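Local atomic coordinates of NOVP (Streptomyces caeruleus, PDB entry 2WK1), a protein that transfers a methyl group from S-adenosyl-L-methionine to the 4-hydroxyl of the noviose sugar in the penultimate step of novobiocin biosynthesis. Residues L37-M42 against R129-R134. Residues are numbered along the deposited sequence; the frame is centred on the assembly and turned at random. Where two conformers were deposited one is given.
Sequences LYLDLM and RAHDVR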
ATOM      1  N   LEU A  37      -5.512  -9.777  -6.502  1.00 13.73           N
ATOM      2  CA  LEU A  37      -5.464  -8.321  -6.408  1.00 13.15           C
ATOM      3  C   LEU A  37      -4.716  -7.900  -5.150  1.00 11.89           C
ATOM      4  O   LEU A  37      -3.923  -6.957  -5.168  1.00 12.03           O
ATOM      5  CB  LEU A  37      -6.867  -7.724  -6.396  1.00 13.19           C
ATOM      6  CG  LEU A  37      -7.677  -7.864  -7.688  1.00 15.76           C
ATOM      7  CD1 LEU A  37      -9.118  -7.478  -7.426  1.00 17.96           C
ATOM      8  CD2 LEU A  37      -7.091  -7.033  -8.786  1.00 19.65           C
ATOM      9  N   TYR A  38      -5.004  -8.587  -4.053  1.00 11.29           N
ATOM     10  CA  TYR A  38      -4.359  -8.287  -2.783  1.00 10.82           C
ATOM     11  C   TYR A  38      -2.849  -8.448  -2.867  1.00 10.18           C
ATOM     12  O   TYR A  38      -2.116  -7.573  -2.417  1.00 10.47           O
ATOM     13  CB  TYR A  38      -4.935  -9.195  -1.724  1.00 10.48           C
ATOM     14  CG  TYR A  38      -4.242  -9.215  -0.382  1.00 11.40           C
ATOM     15  CD1 TYR A  38      -4.192  -8.097   0.425  1.00 12.27           C
ATOM     16  CD2 TYR A  38      -3.701 -10.400   0.102  1.00 12.07           C
ATOM     17  CE1 TYR A  38      -3.625  -8.160   1.689  1.00 12.29           C
ATOM     18  CE2 TYR A  38      -3.136 -10.472   1.364  1.00 13.41           C
ATOM     19  CZ  TYR A  38      -3.079  -9.349   2.146  1.00 12.70           C
ATOM     20  OH  TYR A  38      -2.515  -9.478   3.386  1.00 15.45           O
ATOM     21  N   LEU A  39      -2.375  -9.589  -3.367  1.00 10.15           N
ATOM     22  CA  LEU A  39      -0.930  -9.829  -3.381  1.00 10.49           C
ATOM     23  C   LEU A  39      -0.222  -8.926  -4.358  1.00 10.63           C
ATOM     24  O   LEU A  39       0.884  -8.469  -4.083  1.00 11.37           O
ATOM     25  CB  LEU A  39      -0.604 -11.291  -3.653  1.00 10.69           C
ATOM     26  CG  LEU A  39      -1.036 -12.223  -2.537  1.00 10.67           C
ATOM     27  CD1 LEU A  39      -0.827 -13.685  -2.939  1.00 12.53           C
ATOM     28  CD2 LEU A  39      -0.369 -11.891  -1.201  1.00 11.93           C
ATOM     29  N   ASP A  40      -0.870  -8.629  -5.485  1.00 11.25           N
ATOM     30  CA  ASP A  40      -0.300  -7.671  -6.414  1.00 12.65           C
ATOM     31  C   ASP A  40      -0.071  -6.312  -5.732  1.00 11.80           C
ATOM     32  O   ASP A  40       0.983  -5.658  -5.863  1.00 12.44           O
ATOM     33  CB  ASP A  40      -1.212  -7.480  -7.633  1.00 13.59           C
ATOM     34  CG  ASP A  40      -1.232  -8.655  -8.595  1.00 19.82           C
ATOM     35  OD1 ASP A  40      -0.412  -9.584  -8.498  1.00 24.73           O
ATOM     36  OD2 ASP A  40      -2.107  -8.623  -9.508  1.00 27.55           O
ATOM     37  N   LEU A  41      -1.072  -5.865  -4.993  1.00 11.08           N
ATOM     38  CA  LEU A  41      -0.982  -4.574  -4.312  1.00 11.20           C
ATOM     39  C   LEU A  41       0.035  -4.637  -3.186  1.00 11.03           C
ATOM     40  O   LEU A  41       0.836  -3.732  -2.988  1.00 12.20           O
ATOM     41  CB  LEU A  41      -2.357  -4.145  -3.794  1.00 11.39           C
ATOM     42  CG  LEU A  41      -2.408  -2.884  -2.966  1.00 12.74           C
ATOM     43  CD1 LEU A  41      -1.950  -1.702  -3.803  1.00 15.17           C
ATOM     44  CD2 LEU A  41      -3.811  -2.648  -2.420  1.00 14.11           C
ATOM     45  N   MET A  42       0.049  -5.731  -2.455  1.00 10.20           N
ATOM     46  CA  MET A  42       1.015  -5.842  -1.411  1.00 11.11           C
ATOM     47  C   MET A  42       2.446  -5.713  -1.871  1.00 10.06           C
ATOM     48  O   MET A  42       3.243  -5.049  -1.206  1.00 10.47           O
ATOM     49  CB  MET A  42       0.789  -7.377  -0.542  0.50 13.31           C
ATOM     50  CG  MET A  42       1.776  -7.401   0.534  0.50 13.67           C
ATOM     51  SD  MET A  42       1.313  -8.722   1.604  0.50 15.39           S
ATOM     52  CE  MET A  42       0.102  -8.116   2.515  0.50 15.69           C
ATOM     53  N   ARG A 129      -2.143 -15.764   4.152  1.00 11.31           N
ATOM     54  CA  ARG A 129      -3.476 -15.215   4.410  1.00 12.40           C
ATOM     55  C   ARG A 129      -4.351 -15.248   3.162  1.00 12.35           C
ATOM     56  O   ARG A 129      -5.534 -15.623   3.227  1.00 13.75           O
ATOM     57  CB  ARG A 129      -3.348 -13.791   4.962  1.00 13.01           C
ATOM     58  CG  ARG A 129      -4.660 -13.105   5.335  1.00 17.75           C
ATOM     59  CD  ARG A 129      -4.949 -13.211   6.782  1.00 25.20           C
ATOM     60  NE  ARG A 129      -6.153 -12.472   7.147  1.00 30.34           N
ATOM     61  CZ  ARG A 129      -7.400 -12.909   6.975  1.00 34.78           C
ATOM     62  NH1 ARG A 129      -7.645 -14.073   6.398  1.00 36.82           N
ATOM     63  NH2 ARG A 129      -8.421 -12.146   7.364  1.00 37.15           N
ATOM     64  N   ALA A 130      -3.760 -14.887   2.017  1.00 12.19           N
ATOM     65  CA  ALA A 130      -4.499 -14.832   0.764  1.00 13.23           C
ATOM     66  C   ALA A 130      -5.047 -16.188   0.393  1.00 14.17           C
ATOM     67  O   ALA A 130      -6.101 -16.268  -0.251  1.00 16.58           O
ATOM     68  CB  ALA A 130      -3.601 -14.325  -0.361  1.00 14.44           C
ATOM     69  N   HIS A 131      -4.336 -17.249   0.772  1.00 13.77           N
ATOM     70  CA  HIS A 131      -4.731 -18.605   0.424  1.00 14.97           C
ATOM     71  C   HIS A 131      -5.375 -19.344   1.581  1.00 15.42           C
ATOM     72  O   HIS A 131      -5.575 -20.553   1.499  1.00 17.27           O
ATOM     73  CB  HIS A 131      -3.516 -19.352  -0.129  1.00 15.27           C
ATOM     74  CG  HIS A 131      -3.053 -18.822  -1.447  1.00 17.66           C
ATOM     75  ND1 HIS A 131      -3.642 -19.187  -2.645  1.00 26.10           N
ATOM     76  CD2 HIS A 131      -2.059 -17.967  -1.761  1.00 16.41           C
ATOM     77  CE1 HIS A 131      -3.030 -18.559  -3.636  1.00 25.97           C
ATOM     78  NE2 HIS A 131      -2.070 -17.801  -3.125  1.00 21.21           N
ATOM     79  N   ASP A 132      -5.685 -18.616   2.647  1.00 15.43           N
ATOM     80  CA  ASP A 132      -6.271 -19.167   3.876  1.00 16.27           C
ATOM     81  C   ASP A 132      -5.529 -20.387   4.403  1.00 15.99           C
ATOM     82  O   ASP A 132      -6.132 -21.398   4.819  1.00 18.10           O
ATOM     83  CB  ASP A 132      -7.763 -19.471   3.713  1.00 18.12           C
ATOM     84  CG  ASP A 132      -8.469 -19.639   5.056  1.00 22.79           C
ATOM     85  OD1 ASP A 132      -8.012 -19.082   6.090  1.00 26.19           O
ATOM     86  OD2 ASP A 132      -9.488 -20.358   5.077  1.00 30.06           O
ATOM     87  N   VAL A 133      -4.200 -20.272   4.436  1.00 14.04           N
ATOM     88  CA  VAL A 133      -3.360 -21.318   4.965  1.00 14.48           C
ATOM     89  C   VAL A 133      -3.131 -21.059   6.453  1.00 14.91           C
ATOM     90  O   VAL A 133      -2.563 -20.035   6.827  1.00 16.50           O
ATOM     91  CB  VAL A 133      -2.011 -21.382   4.230  1.00 14.41           C
ATOM     92  CG1 VAL A 133      -1.064 -22.376   4.945  1.00 16.06           C
ATOM     93  CG2 VAL A 133      -2.206 -21.730   2.785  1.00 16.43           C
ATOM     94  N   ARG A 134      -3.558 -21.992   7.289  1.00 16.76           N
ATOM     95  CA  ARG A 134      -3.574 -21.801   8.737  1.00 18.04           C
ATOM     96  C   ARG A 134      -2.546 -22.680   9.444  1.00 17.78           C
ATOM     97  O   ARG A 134      -2.403 -22.571  10.645  1.00 20.24           O
ATOM     98  CB  ARG A 134      -4.992 -22.038   9.305  1.00 19.91           C
ATOM     99  CG  ARG A 134      -6.008 -21.004   8.804  1.00 24.29           C
ATOM    100  CD  ARG A 134      -7.426 -21.297   9.307  1.00 29.89           C
ATOM    101  NE  ARG A 134      -8.439 -20.604   8.511  1.00 34.57           N
ATOM    102  CZ  ARG A 134      -9.759 -20.735   8.675  1.00 38.39           C
ATOM    103  NH1 ARG A 134     -10.251 -21.533   9.622  1.00 40.29           N
ATOM    104  NH2 ARG A 134     -10.600 -20.060   7.887  1.00 39.27           N
TER
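Tyr-38 and Leu-39, neighbours on the N-terminal helix 35-47, both reach the methyl group of Ala-130, the last residue of helix 119-130, just where a Schellman motif ends that helix. Helix 119-130 follows the first strand of the Rossmann-like sheet of this methyltransferase, and the contact joins its C-terminal end to the N-terminal helix. The evidence for an apolar contact is that carbon atoms of Tyr-38 and Leu-39 make the close approaches to Ala-130 CB, with no hydrogen bond between the two segments; its extent is a modest 157 Å². The Schellman geometry is documented by the positive phi of Asp-132 (49°), with Val-133 N bonded to Leu-128 O and Asp-132 N to Arg-129 O at 3.1 Å. Arg-134 NE, two residues on, donates back to Asp-132 OD1 in a salt bridge, on the syn side but tilted from the carboxylate plane.

Taken in order, Tyr-38 comes first. With CG anti to the backbone N (chi1 170°), the ring's CD2 edge is set beside the Ala-130 methyl. The methyl lies at the ring edge, near the ring plane, with Tyr-38 CD2 at 4.0 Å from Ala-130 CB, so this is edge packing and not a CH-pi contact. The same side chain also touches Leu-186 of its own chain and Leu-37 of the second subunit, which places the contact beside the dimer interface.

Leu-39 approaches the methyl with its whole branched end: CD1 is 3.8 Å from Ala-130 CB, while its CG and CD2 lie only slightly farther off. Leu-39 itself packs on Ile-127, Arg-95 and Glu-99, and thus sits where three helices meet. Its CD1 also comes obliquely to the His-131 ring, at 4.3 Å from NE2, a nitrogen hydrogen-bonded to Glu-99 of helix 87-103.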